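Local coordinates for Thiol:disulfide interchange protein DsbA (Pseudomonas aeruginosa PAO1, PDB 3H93) that probably introduces disulfide bonds into other proteins of the periplasm by passing on its own redox-active disulfide, at residues E11-S16 against K161-I166; R62-F67 against E139-L144. All blocks are in the same frame, centred on the assembly; numbering follows the deposited sequence. Where two conformers were deposited one is given.

Both contacts engage the five-stranded central sheet of this thioredoxin-family protein, at its two outermost strands. Contact 1 is strand pairing, adding the short strand 13-14 to the edge of strand 162-165; contact 2 rests helix 132-148 on the end of strand 58-64, the other outermost strand. Their centres are about 17 Å apart and their nearest atoms about 7 Å, so they do not touch. Along the chain, contact 2 falls between the two segments that contact 1 brings together. Strand 27-33, which pairs with strand 58-64, leads toward helix 38-52, where Cys37 and Cys40 form the predicted redox-active disulfide at the helix start.

Contact 1 (E11-S16 against K161-I166); sequences EYVELS and KYRFDI
An antiparallel strand pairing at the edge of the thioredoxin sheet joins residues 11-16 to residues 161-166, with Val13 and Arg163 as the hydrogen-bonded pair. Their backbones exchange two nearly straight bonds, Val13 N to Arg163 O and Arg163 N to Val13 O, both 2.9 Å. A third bond, Leu15 N to Lys161 O (2.8 Å), extends the ladder beyond the strand proper. Beside it, Glu14 and Tyr162 form a non-hydrogen-bonded pair. On the face carrying Arg163, the guanidinium lies with one face over Val13 CB, 3.8 Å from NH1, while Leu15 CD2 reaches its edge. Arg163 starts extended but bends at chi3 (69°), which turns the guanidinium across to Val13; NH2 is held by Tyr148 O, and NE bonds to a glycerol probably from the crystallisation liquor. On the other face, Tyr12 and Tyr162 lie side by side and point the same way, their ring planes at 90° and Tyr12 CE2 3.7 Å from Tyr162 CD1. Lys161 CG covers one face of the Tyr162 ring at its centre, and Glu14 OE1 comes to the ring edge. The extended chains of Glu14 and Lys161 run alongside each other to a long salt bridge, OE2 to NZ 3.8 Å. A classic beta bulge sets Lys161 and Tyr162 together opposite Val158. Beneath this face lies helix 172-191: Tyr162 and Phe164 pack on Leu182, and Tyr162 OH bonds to Lys185 and Glu186. Strand 155-158 flanks strand 162-165 on the side away from strand 13-14.

Contact 2 (R62-F67 against E139-L144); sequences RLPALF and EKAKKL
One water is gripped by three backbone groups, Pro64 O and Leu66 N at the strand end and Ala141 O of the helix. It donates to Pro64 O at 2.7 Å and to Ala141 O at 3.0 Å, and accepts from Leu66 N at 2.9 Å. No direct hydrogen bond links the two segments, so this water is the polar link in what is otherwise apolar packing of helix 132-148 across the C-terminal end of the outermost strand 58-64. An inverse gamma turn centred on Leu66, closed by a weak Phe67 N to Ala65 O bond, presents its side chain to the helix. Leu66 CD1 touches both Ala141 CB (3.8 Å) and Lys142 CG (3.6 Å), which lie about a right angle apart as seen from it. Lys142 CG stands anti to the carbonyl carbon (chi1 -68°), which lays the aliphatic part of this extended chain across Leu66. Farther along the helix, Leu63 CD1 meets Leu144 CD1 at 3.9 Å, again with the side chains crossed. Ala141 CB lies between Leu66 CD1 and Leu63 CD2, the latter 4.3 Å away, with Pro64 CD also near. The axes of strand 62-64 and helix segment 139-144 approach to 8.6 Å and cross at -99°. Strand 27-33 adjoins the strand here, contributing Val30 and Leu32 against Leu63, while Pro64 packs on Phe78 and Leu79 of helix 70-84, and Leu66 also reaches Met138 within helix 132-148.

Contact 1 (E11-S16 against K161-I166)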
loop_
_atom_site.group_PDB
_atom_site.type_symbol
_atom_site.label_atom_id
_atom_site.label_comp_id
_atom_site.label_asym_id
_atom_site.label_seq_id
_atom_site.Cartn_x
_atom_site.Cartn_y
_atom_site.Cartn_z
ATOM N N GLU A 11 7.878 -10.881 -14.412
ATOM C CA GLU A 11 7.499 -9.511 -14.051
ATOM C C GLU A 11 6.341 -9.481 -13.059
ATOM O O GLU A 11 6.195 -8.526 -12.292
ATOM C CB GLU A 11 7.134 -8.676 -15.280
ATOM C CG GLU A 11 8.299 -8.400 -16.219
ATOM C CD GLU A 11 8.443 -9.446 -17.311
ATOM O OE1 GLU A 11 7.860 -10.547 -17.181
ATOM O OE2 GLU A 11 9.146 -9.163 -18.304
ATOM N N TYR A 12 5.501 -10.508 -13.103
ATOM C CA TYR A 12 4.433 -10.651 -12.126
ATOM C C TYR A 12 4.248 -12.123 -11.827
ATOM O O TYR A 12 4.658 -12.980 -12.616
ATOM C CB TYR A 12 3.119 -10.038 -12.624
ATOM C CG TYR A 12 2.523 -10.746 -13.815
ATOM C CD1 TYR A 12 2.874 -10.385 -15.108
ATOM C CD2 TYR A 12 1.617 -11.788 -13.647
ATOM C CE1 TYR A 12 2.335 -11.031 -16.200
ATOM C CE2 TYR A 12 1.075 -12.446 -14.733
ATOM C CZ TYR A 12 1.432 -12.060 -16.007
ATOM O OH TYR A 12 0.889 -12.706 -17.086
ATOM N N VAL A 13 3.651 -12.407 -10.677
ATOM C CA VAL A 13 3.340 -13.769 -10.281
ATOM C C VAL A 13 1.832 -13.892 -10.134
ATOM O O VAL A 13 1.182 -13.010 -9.570
ATOM C CB VAL A 13 4.038 -14.131 -8.945
ATOM C CG1 VAL A 13 3.406 -15.355 -8.303
ATOM C CG2 VAL A 13 5.539 -14.342 -9.170
ATOM N N GLU A 14 1.269 -14.977 -10.653
ATOM C CA GLU A 14 -0.154 -15.231 -10.478
ATOM C C GLU A 14 -0.350 -16.145 -9.277
ATOM O O GLU A 14 0.296 -17.189 -9.175
ATOM C CB GLU A 14 -0.765 -15.863 -11.732
ATOM C CG GLU A 14 -2.251 -16.145 -11.573
ATOM C CD GLU A 14 -2.926 -16.599 -12.854
ATOM O OE1 GLU A 14 -2.296 -16.512 -13.925
ATOM O OE2 GLU A 14 -4.096 -17.038 -12.786
ATOM N N LEU A 15 -1.227 -15.740 -8.364
ATOM C CA LEU A 15 -1.522 -16.531 -7.172
ATOM C C LEU A 15 -2.429 -17.711 -7.507
ATOM O O LEU A 15 -3.415 -17.545 -8.222
ATOM C CB LEU A 15 -2.197 -15.648 -6.116
ATOM C CG LEU A 15 -1.383 -14.446 -5.635
ATOM C CD1 LEU A 15 -2.205 -13.556 -4.727
ATOM C CD2 LEU A 15 -0.131 -14.910 -4.907
ATOM N N SER A 16 -2.108 -18.891 -6.976
ATOM C CA SER A 16 -2.919 -20.086 -7.219
ATOM C C SER A 16 -4.251 -20.032 -6.489
ATOM O O SER A 16 -5.223 -20.674 -6.888
ATOM C CB SER A 16 -2.163 -21.354 -6.814
ATOM O OG SER A 16 -1.049 -21.551 -7.657
ATOM N N LYS A 161 -4.929 -11.330 -7.430
ATOM C CA LYS A 161 -4.488 -12.411 -8.314
ATOM C C LYS A 161 -3.044 -12.291 -8.812
ATOM O O LYS A 161 -2.359 -13.290 -8.991
ATOM C CB LYS A 161 -5.434 -12.481 -9.520
ATOM C CG LYS A 161 -5.211 -13.662 -10.446
ATOM C CD LYS A 161 -6.394 -13.821 -11.394
ATOM C CE LYS A 161 -6.171 -14.957 -12.378
ATOM N NZ LYS A 161 -7.358 -15.191 -13.252
ATOM N N TYR A 162 -2.610 -11.060 -9.081
ATOM C CA TYR A 162 -1.282 -10.847 -9.670
ATOM C C TYR A 162 -0.444 -9.951 -8.792
ATOM O O TYR A 162 -0.862 -8.843 -8.463
ATOM C CB TYR A 162 -1.377 -10.187 -11.045
ATOM C CG TYR A 162 -2.314 -10.858 -12.009
ATOM C CD1 TYR A 162 -1.986 -12.068 -12.604
ATOM C CD2 TYR A 162 -3.522 -10.264 -12.341
ATOM C CE1 TYR A 162 -2.846 -12.672 -13.500
ATOM C CE2 TYR A 162 -4.383 -10.856 -13.225
ATOM C CZ TYR A 162 -4.042 -12.056 -13.808
ATOM O OH TYR A 162 -4.915 -12.634 -14.692
ATOM N N ARG A 163 0.735 -10.437 -8.412
ATOM C CA ARG A 163 1.636 -9.694 -7.547
ATOM C C ARG A 163 2.858 -9.246 -8.340
ATOM O O ARG A 163 3.413 -10.018 -9.125
ATOM C CB ARG A 163 2.071 -10.560 -6.357
ATOM C CG ARG A 163 2.868 -9.791 -5.304
ATOM C CD ARG A 163 3.414 -10.715 -4.208
ATOM N NE ARG A 163 4.469 -11.581 -4.739
ATOM C CZ ARG A 163 4.361 -12.894 -4.930
ATOM N NH1 ARG A 163 5.388 -13.570 -5.439
ATOM N NH2 ARG A 163 3.244 -13.537 -4.605
ATOM N N PHE A 164 3.269 -8.002 -8.146
ATOM C CA PHE A 164 4.451 -7.486 -8.826
ATOM C C PHE A 164 5.057 -6.338 -8.035
ATOM O O PHE A 164 4.410 -5.770 -7.155
ATOM C CB PHE A 164 4.142 -7.077 -10.280
ATOM C CG PHE A 164 2.967 -6.144 -10.423
ATOM C CD1 PHE A 164 1.667 -6.631 -10.353
ATOM C CD2 PHE A 164 3.165 -4.788 -10.664
ATOM C CE1 PHE A 164 0.574 -5.783 -10.484
ATOM C CE2 PHE A 164 2.077 -3.926 -10.799
ATOM C CZ PHE A 164 0.775 -4.428 -10.711
ATOM N N ASP A 165 6.301 -6.001 -8.342
ATOM C CA ASP A 165 6.941 -4.888 -7.661
ATOM C C ASP A 165 7.830 -4.118 -8.613
ATOM O O ASP A 165 7.838 -4.388 -9.816
ATOM C CB ASP A 165 7.682 -5.339 -6.385
ATOM C CG ASP A 165 8.757 -6.387 -6.643
ATOM O OD1 ASP A 165 9.320 -6.433 -7.745
ATOM O OD2 ASP A 165 9.064 -7.156 -5.707
ATOM N N ILE A 166 8.544 -3.129 -8.098
ATOM C CA ILE A 166 9.296 -2.250 -8.988
ATOM C C ILE A 166 10.426 -3.009 -9.666
ATOM O O ILE A 166 10.653 -2.856 -10.858
ATOM C CB ILE A 166 9.840 -1.014 -8.263
ATOM C CG1 ILE A 166 8.680 -0.215 -7.671
ATOM C CG2 ILE A 166 10.632 -0.148 -9.238
ATOM C CD1 ILE A 166 9.126 0.961 -6.844
#

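Contact 2 (R62-F67 against E139-L144)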
loop_
_atom_site.group_PDB
_atom_site.type_symbol
_atom_site.label_atom_id
_atom_site.label_comp_id
_atom_site.label_asym_id
_atom_site.label_seq_id
_atom_site.Cartn_x
_atom_site.Cartn_y
_atom_site.Cartn_z
ATOM N N ARG A 62 -4.660 0.634 -0.121
ATOM C CA ARG A 62 -3.296 0.537 0.380
ATOM C C ARG A 62 -3.264 -0.197 1.702
ATOM O O ARG A 62 -4.170 -0.055 2.527
ATOM C CB ARG A 62 -2.648 1.919 0.516
ATOM C CG ARG A 62 -2.612 2.657 -0.801
ATOM C CD ARG A 62 -1.293 3.374 -0.994
ATOM N NE ARG A 62 -1.190 4.564 -0.160
ATOM C CZ ARG A 62 -0.106 5.329 -0.112
ATOM N NH1 ARG A 62 0.966 5.008 -0.839
ATOM N NH2 ARG A 62 -0.084 6.411 0.655
ATOM N N LEU A 63 -2.208 -0.987 1.893
ATOM C CA LEU A 63 -2.003 -1.731 3.130
ATOM C C LEU A 63 -0.597 -1.505 3.629
ATOM O O LEU A 63 0.327 -1.389 2.832
ATOM C CB LEU A 63 -2.172 -3.230 2.894
ATOM C CG LEU A 63 -3.560 -3.751 2.534
ATOM C CD1 LEU A 63 -3.451 -5.207 2.095
ATOM C CD2 LEU A 63 -4.521 -3.596 3.714
ATOM N N PRO A 64 -0.424 -1.475 4.956
ATOM C CA PRO A 64 0.933 -1.481 5.504
ATOM C C PRO A 64 1.511 -2.881 5.370
ATOM O O PRO A 64 0.768 -3.863 5.460
ATOM C CB PRO A 64 0.713 -1.149 6.983
ATOM C CG PRO A 64 -0.671 -1.647 7.283
ATOM C CD PRO A 64 -1.464 -1.531 6.003
ATOM N N ALA A 65 2.816 -2.970 5.142
ATOM C CA ALA A 65 3.511 -4.251 5.170
ATOM C C ALA A 65 3.922 -4.518 6.612
ATOM O O ALA A 65 4.868 -3.916 7.120
ATOM C CB ALA A 65 4.730 -4.208 4.264
ATOM N N LEU A 66 3.192 -5.402 7.282
ATOM C CA LEU A 66 3.427 -5.651 8.697
ATOM C C LEU A 66 4.428 -6.788 8.849
ATOM O O LEU A 66 4.081 -7.916 9.220
ATOM C CB LEU A 66 2.109 -5.942 9.411
ATOM C CG LEU A 66 1.100 -4.798 9.262
ATOM C CD1 LEU A 66 -0.224 -5.211 9.878
ATOM C CD2 LEU A 66 1.613 -3.485 9.878
ATOM N N PHE A 67 5.684 -6.472 8.553
ATOM C CA PHE A 67 6.720 -7.488 8.417
ATOM C C PHE A 67 7.573 -7.653 9.672
ATOM O O PHE A 67 8.620 -8.302 9.634
ATOM C CB PHE A 67 7.609 -7.187 7.212
ATOM C CG PHE A 67 6.934 -7.395 5.877
ATOM C CD1 PHE A 67 5.629 -7.874 5.790
ATOM C CD2 PHE A 67 7.626 -7.144 4.700
ATOM C CE1 PHE A 67 5.028 -8.071 4.546
ATOM C CE2 PHE A 67 7.026 -7.331 3.465
ATOM C CZ PHE A 67 5.733 -7.799 3.386
ATOM N N GLU A 139 -4.483 -7.244 12.320
ATOM C CA GLU A 139 -4.509 -8.678 12.090
ATOM C C GLU A 139 -4.975 -8.980 10.670
ATOM O O GLU A 139 -4.413 -9.849 10.008
ATOM C CB GLU A 139 -5.370 -9.414 13.116
ATOM C CG GLU A 139 -5.253 -10.929 12.991
ATOM C CD GLU A 139 -3.812 -11.382 12.789
ATOM O OE1 GLU A 139 -2.979 -11.139 13.689
ATOM O OE2 GLU A 139 -3.508 -11.977 11.731
ATOM N N LYS A 140 -5.979 -8.249 10.193
ATOM C CA LYS A 140 -6.455 -8.449 8.825
ATOM C C LYS A 140 -5.363 -8.125 7.802
ATOM O O LYS A 140 -5.176 -8.858 6.832
ATOM C CB LYS A 140 -7.711 -7.613 8.549
ATOM C CG LYS A 140 -8.244 -7.738 7.127
ATOM C CD LYS A 140 -8.668 -9.161 6.812
ATOM C CE LYS A 140 -9.348 -9.247 5.453
ATOM N NZ LYS A 140 -9.773 -10.632 5.133
ATOM N N ALA A 141 -4.635 -7.037 8.021
ATOM C CA ALA A 141 -3.584 -6.639 7.087
ATOM C C ALA A 141 -2.439 -7.653 7.078
ATOM O O ALA A 141 -1.837 -7.903 6.038
ATOM C CB ALA A 141 -3.070 -5.255 7.429
ATOM N N LYS A 142 -2.140 -8.240 8.230
ATOM C CA LYS A 142 -1.127 -9.290 8.275
ATOM C C LYS A 142 -1.590 -10.481 7.445
ATOM O O LYS A 142 -0.833 -11.021 6.636
ATOM C CB LYS A 142 -0.859 -9.746 9.711
ATOM C CG LYS A 142 -0.182 -8.713 10.582
ATOM C CD LYS A 142 -0.018 -9.206 12.016
ATOM C CE LYS A 142 0.521 -8.097 12.919
ATOM N NZ LYS A 142 0.672 -8.560 14.323
ATOM N N LYS A 143 -2.837 -10.892 7.651
ATOM C CA LYS A 143 -3.378 -12.038 6.928
ATOM C C LYS A 143 -3.424 -11.801 5.418
ATOM O O LYS A 143 -3.146 -12.707 4.630
ATOM C CB LYS A 143 -4.761 -12.414 7.460
ATOM C CG LYS A 143 -4.724 -13.174 8.774
ATOM C CD LYS A 143 -6.124 -13.407 9.303
ATOM C CE LYS A 143 -6.137 -14.555 10.296
ATOM N NZ LYS A 143 -4.904 -14.563 11.136
ATOM N N LEU A 144 -3.763 -10.583 5.010
ATOM C CA LEU A 144 -3.774 -10.260 3.589
ATOM C C LEU A 144 -2.382 -10.364 2.970
ATOM O O LEU A 144 -2.224 -10.952 1.905
ATOM C CB LEU A 144 -4.376 -8.874 3.336
ATOM C CG LEU A 144 -5.899 -8.828 3.444
ATOM C CD1 LEU A 144 -6.391 -7.393 3.419
ATOM C CD2 LEU A 144 -6.516 -9.636 2.318
HETATM O O HOH W 1 0.760 -6.490 6.079
#